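Local coordinates for glutathione S-transferase delta (Bombyx mori, PDB 3VK9), which probably catalyses the conjugation of glutathione to electrophilic compounds, as a homodimeric delta-class glutathione transferase, at residues A12-A16 / A163-S167; V132-Q137 / I173-Y178. All coordinates share one frame; numbering follows the deposited sequence.

Interaction 1 (A12-A16 / A163-S167); sequences APCRA and ASVSS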
ATOM      1  N   ALA A  12       6.954 -11.360   7.055  1.00 10.56           N
ATOM      2  CA  ALA A  12       6.384 -10.235   7.809  1.00 10.87           C
ATOM      3  C   ALA A  12       4.900 -10.012   7.504  1.00  8.76           C
ATOM      4  O   ALA A  12       4.094  -9.865   8.422  1.00 14.19           O
ATOM      5  CB  ALA A  12       7.193  -8.946   7.589  1.00 13.11           C
ATOM      6  N   PRO A  13       4.519  -9.983   6.219  1.00 11.14           N
ATOM      7  CA  PRO A  13       3.077  -9.787   6.013  1.00  7.74           C
ATOM      8  C   PRO A  13       2.248 -10.910   6.612  1.00 14.00           C
ATOM      9  O   PRO A  13       1.139 -10.652   7.060  1.00 10.44           O
ATOM     10  CB  PRO A  13       2.934  -9.732   4.481  1.00 19.94           C
ATOM     11  CG  PRO A  13       4.277 -10.082   3.930  1.00 17.75           C
ATOM     12  CD  PRO A  13       5.276  -9.746   4.982  1.00 13.27           C
ATOM     13  N   CYS A  14       2.776 -12.135   6.641  1.00 13.34           N
ATOM     14  CA  CYS A  14       2.062 -13.230   7.284  1.00  9.12           C
ATOM     15  C   CYS A  14       1.931 -12.992   8.779  1.00  9.09           C
ATOM     16  O   CYS A  14       0.887 -13.241   9.347  1.00 11.12           O
ATOM     17  CB  CYS A  14       2.767 -14.565   7.039  1.00  7.30           C
ATOM     18  SG  CYS A  14       2.553 -15.159   5.343  1.00 12.91           S
ATOM     19  N   ARG A  15       3.014 -12.543   9.408  1.00 11.23           N
ATOM     20  CA  ARG A  15       3.010 -12.246  10.833  1.00  9.76           C
ATOM     21  C   ARG A  15       2.033 -11.114  11.188  1.00 12.98           C
ATOM     22  O   ARG A  15       1.488 -11.078  12.286  1.00 18.45           O
ATOM     23  CB  ARG A  15       4.439 -11.944  11.323  1.00  7.72           C
ATOM     24  CG  ARG A  15       5.345 -13.199  11.298  1.00  8.82           C
ATOM     25  CD  ARG A  15       6.754 -12.949  11.841  1.00  8.81           C
ATOM     26  NE  ARG A  15       7.697 -12.610  10.780  1.00 14.34           N
ATOM     27  CZ  ARG A  15       8.282 -11.430  10.643  1.00 15.28           C
ATOM     28  NH1 ARG A  15       8.033 -10.445  11.513  1.00 17.68           N
ATOM     29  NH2 ARG A  15       9.137 -11.235   9.647  1.00 10.25           N
ATOM     30  N   ALA A  16       1.837 -10.175  10.271  1.00  8.94           N
ATOM     31  CA  ALA A  16       0.852  -9.116  10.481  1.00 10.81           C
ATOM     32  C   ALA A  16      -0.527  -9.739  10.687  1.00 11.97           C
ATOM     33  O   ALA A  16      -1.286  -9.355  11.589  1.00 12.97           O
ATOM     34  CB  ALA A  16       0.830  -8.159   9.301  1.00  9.41           C
ATOM     35  N   ALA A 163       5.446  -6.043  12.465  1.00 15.36           N
ATOM     36  CA  ALA A 163       5.899  -7.205  11.711  1.00 11.82           C
ATOM     37  C   ALA A 163       7.008  -6.802  10.737  1.00 17.82           C
ATOM     38  O   ALA A 163       8.001  -7.524  10.574  1.00 16.25           O
ATOM     39  CB  ALA A 163       4.746  -7.872  10.970  1.00 10.77           C
ATOM     40  N   SER A 164       6.846  -5.645  10.100  1.00 12.89           N
ATOM     41  CA  SER A 164       7.902  -5.101   9.230  1.00 11.25           C
ATOM     42  C   SER A 164       9.158  -4.695  10.017  1.00  9.98           C
ATOM     43  O   SER A 164      10.244  -5.235   9.787  1.00 13.80           O
ATOM     44  CB  SER A 164       7.373  -3.905   8.442  1.00  8.46           C
ATOM     45  OG  SER A 164       6.295  -4.297   7.620  1.00 12.45           O
ATOM     46  N   VAL A 165       9.000  -3.754  10.947  1.00 10.12           N
ATOM     47  CA  VAL A 165      10.122  -3.245  11.753  1.00 10.12           C
ATOM     48  C   VAL A 165      10.928  -4.333  12.456  1.00 16.74           C
ATOM     49  O   VAL A 165      12.164  -4.297  12.455  1.00 14.42           O
ATOM     50  CB  VAL A 165       9.685  -2.204  12.817  1.00  7.78           C
ATOM     51  CG1 VAL A 165      10.875  -1.827  13.695  1.00  8.79           C
ATOM     52  CG2 VAL A 165       9.078  -0.950  12.159  1.00 10.09           C
ATOM     53  N   SER A 166      10.242  -5.304  13.054  1.00 13.79           N
ATOM     54  CA  SER A 166      10.955  -6.417  13.683  1.00  8.76           C
ATOM     55  C   SER A 166      11.872  -7.162  12.692  1.00 12.12           C
ATOM     56  O   SER A 166      12.990  -7.547  13.041  1.00 14.76           O
ATOM     57  CB  SER A 166       9.985  -7.374  14.410  1.00 11.70           C
ATOM     58  OG  SER A 166       9.139  -8.091  13.511  1.00 10.77           O
ATOM     59  N   SER A 167      11.414  -7.348  11.454  1.00  9.36           N
ATOM     60  CA  SER A 167      12.242  -8.012  10.449  1.00 13.59           C
ATOM     61  C   SER A 167      13.630  -7.361  10.289  1.00 17.54           C
ATOM     62  O   SER A 167      14.576  -8.017   9.857  1.00 17.32           O
ATOM     63  CB  SER A 167      11.532  -8.056   9.093  1.00 16.66           C
ATOM     64  OG  SER A 167      10.205  -8.498   9.239  1.00 17.74           O
TER

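Interaction 2 (V132-Q137 / I173-Y178); sequences VQEALQ and IDFKKY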
ATOM      1  N   VAL A 132      16.200   3.706   4.190  1.00 14.27           N
ATOM      2  CA  VAL A 132      15.594   3.034   5.333  1.00 15.60           C
ATOM      3  C   VAL A 132      15.675   3.916   6.590  1.00 18.84           C
ATOM      4  O   VAL A 132      14.706   4.014   7.343  1.00 11.20           O
ATOM      5  CB  VAL A 132      16.244   1.668   5.626  1.00 15.86           C
ATOM      6  CG1 VAL A 132      15.607   1.043   6.867  1.00 13.59           C
ATOM      7  CG2 VAL A 132      16.101   0.749   4.434  1.00 18.64           C
ATOM      8  N   GLN A 133      16.828   4.553   6.809  1.00  9.78           N
ATOM      9  CA  GLN A 133      16.979   5.455   7.953  1.00 17.79           C
ATOM     10  C   GLN A 133      15.892   6.537   7.891  1.00 14.61           C
ATOM     11  O   GLN A 133      15.278   6.870   8.905  1.00 15.24           O
ATOM     12  CB  GLN A 133      18.378   6.103   7.989  1.00 17.26           C
ATOM     13  CG  GLN A 133      19.550   5.095   8.003  1.00 15.03           C
ATOM     14  CD  GLN A 133      19.599   4.242   9.276  1.00 13.88           C
ATOM     15  OE1 GLN A 133      18.997   4.588  10.294  1.00 14.89           O
ATOM     16  NE2 GLN A 133      20.325   3.122   9.218  1.00 16.84           N
ATOM     17  N   GLU A 134      15.656   7.086   6.700  1.00 13.53           N
ATOM     18  CA  GLU A 134      14.654   8.148   6.555  1.00 14.51           C
ATOM     19  C   GLU A 134      13.240   7.625   6.839  1.00 13.06           C
ATOM     20  O   GLU A 134      12.393   8.347   7.357  1.00 14.96           O
ATOM     21  CB  GLU A 134      14.703   8.772   5.154  1.00 19.18           C
ATOM     22  CG  GLU A 134      16.032   9.396   4.782  1.00 29.17           C
ATOM     23  CD  GLU A 134      16.116   9.766   3.301  1.00 39.38           C
ATOM     24  OE1 GLU A 134      15.166   9.448   2.540  1.00 41.30           O
ATOM     25  OE2 GLU A 134      17.139  10.375   2.904  1.00 38.24           O
ATOM     26  N   ALA A 135      12.969   6.378   6.475  1.00 14.84           N
ATOM     27  CA  ALA A 135      11.663   5.815   6.791  1.00 16.70           C
ATOM     28  C   ALA A 135      11.500   5.711   8.319  1.00 15.06           C
ATOM     29  O   ALA A 135      10.446   6.017   8.873  1.00 12.06           O
ATOM     30  CB  ALA A 135      11.498   4.482   6.137  1.00 12.91           C
ATOM     31  N   LEU A 136      12.568   5.304   8.990  1.00 11.55           N
ATOM     32  CA  LEU A 136      12.556   5.179  10.439  1.00  8.26           C
ATOM     33  C   LEU A 136      12.447   6.534  11.128  1.00 11.79           C
ATOM     34  O   LEU A 136      11.827   6.648  12.177  1.00 13.72           O
ATOM     35  CB  LEU A 136      13.812   4.443  10.917  1.00 13.92           C
ATOM     36  CG  LEU A 136      13.850   2.921  10.716  1.00 18.81           C
ATOM     37  CD1 LEU A 136      15.271   2.352  10.924  1.00 13.65           C
ATOM     38  CD2 LEU A 136      12.852   2.236  11.640  1.00 17.13           C
ATOM     39  N   GLN A 137      13.083   7.547  10.553  1.00 10.54           N
ATOM     40  CA  GLN A 137      12.971   8.905  11.070  1.00 10.25           C
ATOM     41  C   GLN A 137      11.528   9.406  10.986  1.00  8.98           C
ATOM     42  O   GLN A 137      11.025  10.032  11.914  1.00 16.33           O
ATOM     43  CB  GLN A 137      13.918   9.848  10.318  1.00 17.89           C
ATOM     44  CG  GLN A 137      15.380   9.638  10.688  1.00 31.08           C
ATOM     45  CD  GLN A 137      16.348  10.047   9.585  1.00 34.25           C
ATOM     46  OE1 GLN A 137      16.022  10.874   8.722  1.00 32.63           O
ATOM     47  NE2 GLN A 137      17.546   9.459   9.605  1.00 26.47           N
ATOM     48  N   ILE A 173      20.406  -2.752  10.249  1.00 17.69           N
ATOM     49  CA  ILE A 173      19.726  -1.500  10.538  1.00 13.41           C
ATOM     50  C   ILE A 173      19.380  -1.423  12.021  1.00 17.46           C
ATOM     51  O   ILE A 173      18.557  -2.197  12.533  1.00 19.80           O
ATOM     52  CB  ILE A 173      18.449  -1.329   9.699  1.00 11.83           C
ATOM     53  CG1 ILE A 173      18.780  -1.351   8.202  1.00 20.67           C
ATOM     54  CG2 ILE A 173      17.755  -0.036  10.055  1.00 13.40           C
ATOM     55  CD1 ILE A 173      19.683  -0.214   7.742  1.00 19.76           C
ATOM     56  N   ASP A 174      20.021  -0.493  12.716  1.00 21.19           N
ATOM     57  CA  ASP A 174      19.794  -0.318  14.142  1.00 21.14           C
ATOM     58  C   ASP A 174      18.598   0.613  14.329  1.00 20.71           C
ATOM     59  O   ASP A 174      18.771   1.823  14.406  1.00 25.95           O
ATOM     60  CB  ASP A 174      21.043   0.297  14.793  1.00 28.59           C
ATOM     61  CG  ASP A 174      20.895   0.473  16.291  1.00 35.01           C
ATOM     62  OD1 ASP A 174      19.994  -0.165  16.871  1.00 40.23           O
ATOM     63  OD2 ASP A 174      21.681   1.238  16.892  1.00 37.13           O
ATOM     64  N   PHE A 175      17.389   0.061  14.381  1.00 20.88           N
ATOM     65  CA  PHE A 175      16.190   0.906  14.463  1.00 14.40           C
ATOM     66  C   PHE A 175      15.925   1.394  15.879  1.00 17.09           C
ATOM     67  O   PHE A 175      15.213   2.375  16.086  1.00 14.84           O
ATOM     68  CB  PHE A 175      14.945   0.205  13.905  1.00 15.11           C
ATOM     69  CG  PHE A 175      14.614  -1.103  14.584  1.00 17.24           C
ATOM     70  CD1 PHE A 175      15.138  -2.297  14.111  1.00 14.37           C
ATOM     71  CD2 PHE A 175      13.774  -1.136  15.681  1.00  9.46           C
ATOM     72  CE1 PHE A 175      14.830  -3.509  14.740  1.00 22.53           C
ATOM     73  CE2 PHE A 175      13.464  -2.335  16.318  1.00 15.30           C
ATOM     74  CZ  PHE A 175      13.983  -3.527  15.840  1.00 17.13           C
ATOM     75  N   LYS A 176      16.479   0.694  16.857  1.00 19.81           N
ATOM     76  CA  LYS A 176      16.297   1.107  18.241  1.00 21.45           C
ATOM     77  C   LYS A 176      17.014   2.417  18.575  1.00 20.34           C
ATOM     78  O   LYS A 176      16.777   2.998  19.646  1.00 19.26           O
ATOM     79  CB  LYS A 176      16.724  -0.006  19.192  1.00 20.51           C
ATOM     80  CG  LYS A 176      15.713  -1.146  19.256  1.00 21.68           C
ATOM     81  CD  LYS A 176      16.158  -2.219  20.246  1.00 25.50           C
ATOM     82  CE  LYS A 176      15.149  -3.362  20.343  1.00 23.10           C
ATOM     83  NZ  LYS A 176      15.551  -4.352  21.397  1.00 23.26           N
ATOM     84  N   LYS A 177      17.888   2.883  17.676  1.00 13.94           N
ATOM     85  CA  LYS A 177      18.557   4.174  17.907  1.00 19.58           C
ATOM     86  C   LYS A 177      17.558   5.325  17.809  1.00 18.00           C
ATOM     87  O   LYS A 177      17.836   6.447  18.236  1.00 17.19           O
ATOM     88  CB  LYS A 177      19.742   4.401  16.955  1.00 19.14           C
ATOM     89  CG  LYS A 177      19.376   4.593  15.491  1.00 27.13           C
ATOM     90  CD  LYS A 177      20.622   4.922  14.664  1.00 29.69           C
ATOM     91  CE  LYS A 177      20.349   4.881  13.169  1.00 28.70           C
ATOM     92  NZ  LYS A 177      21.484   5.472  12.402  1.00 30.80           N
ATOM     93  N   TYR A 178      16.394   5.041  17.241  1.00 12.10           N
ATOM     94  CA  TYR A 178      15.313   6.015  17.224  1.00 17.89           C
ATOM     95  C   TYR A 178      14.474   5.820  18.475  1.00 15.96           C
ATOM     96  O   TYR A 178      13.763   4.817  18.609  1.00 13.43           O
ATOM     97  CB  TYR A 178      14.495   5.872  15.934  1.00 17.06           C
ATOM     98  CG  TYR A 178      15.375   6.075  14.727  1.00 15.17           C
ATOM     99  CD1 TYR A 178      15.961   4.995  14.074  1.00 12.59           C
ATOM    100  CD2 TYR A 178      15.674   7.356  14.268  1.00 24.62           C
ATOM    101  CE1 TYR A 178      16.802   5.183  12.976  1.00 10.23           C
ATOM    102  CE2 TYR A 178      16.514   7.555  13.171  1.00 24.45           C
ATOM    103  CZ  TYR A 178      17.073   6.468  12.528  1.00 23.47           C
ATOM    104  OH  TYR A 178      17.896   6.667  11.431  1.00 24.77           O
TER
HETATM  105  O   HOH W   1      21.713   1.619  11.501  1.00 18.47           O

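Interaction 1 (A12-A16 / A163-S167)
The flat guanidinium of Arg-15 presents its edge to Ser-167 OG and Ser-166 OG, while one of its faces, near the rim, is overlaid by Ala-12 CA from its own helix. The bond from Arg-15 NH2 to Ser-167 OG is 3.0 Å long, nearly straight at 172° and close to the guanidinium plane. Arg-15 NH1 reaches Ala-163 O at 3.1 Å, using a carbonyl lone pair but tilting from the guanidinium plane; its bond to Ser-166 OG is weak, that hydroxyl being held more firmly by Ile-162 O. A bend at the third torsion of Arg-15 (chi3 -93°) turns the group toward these acceptors. Ser-167 OG donates in turn to Ala-163 O at 2.8 Å, closing a small network. Beside it, Ala-163 CB lies 4.3 Å from Ala-12 CB and equally far from Ala-16 CB, and small residues let the helices approach to 8.9 Å between their local axes, at 139°. Asn-199 and Gly-10 also accept hydrogen bonds from the guanidinium. The contact thus joins the thioredoxin-like N-terminal domain to the helical C-terminal domain: two donors grip the buried Ala-163 carbonyl, and the arginine would be expected to polarise it while Ser-167 serves as both acceptor and donor.

Interaction 2 (V132-Q137 / I173-Y178)
Gln-133 meets Tyr-178 because its chain starts with CG beside the backbone N (chi1 -56°) and then folds back at chi2 (-65°), bringing the amide to the Tyr-178 phenol. The Tyr-178 hydroxyl donates to Gln-133 OE1 at 2.6 Å, arriving in the carbonyl plane on a lone pair, with OE1 at the ring's edge. One turn on, Gln-137 NE2 gives the same hydroxyl a weak bond of 3.4 Å. Over one ring face sits Leu-136 CB, 4.1 Å from the Tyr-178 centroid, a CH-pi contact displaced toward the rim. A phenylalanine here, lacking the hydroxyl, would probably deprive Gln-133 OE1 of its phenol donor and Gln-137 NE2 of its weak acceptor, leaving the Gln-133 amide less firmly fixed. The other end of the amide, Gln-133 NE2, bonds Asn-129 and a water that also accepts from Asp-174 N, linking helix to loop. Alongside these polar groups, Leu-136 CD1 packs 3.6 Å from Ile-173 CG2 and 3.7 Å from Phe-175 CB, and Val-132 CG1 also meets Ile-173 CG2. Helix 126-142 is thereby bound to the loop between helices 156-167 and 179-191, with Tyr-178 at the N-cap position of the latter; Tyr-113 of helix 89-119 touches Val-132 and Ile-173, and Tyr-185 of helix 179-191 packs edge-to-face with Phe-175.

Interactions 1 and 2 have centres about 16 Å apart and interlock along the chain, their segments alternating. Helix 156-167 and the loop that follows it join them directly: Val-165 CG1, on the segment of interaction 1, packs 3.6 Å from Phe-175 CD2 of interaction 2. The centre of interaction 1 lies about 3 Å from the centre of the chain, and this contact bridges the two domains, whereas interaction 2, its centre about 17 Å from that of the chain, stays within the helical one. In this family glutathione binds in the thioredoxin-like domain near the start of its first helix, so interaction 1 is probably close to that site and interaction 2 remote from it.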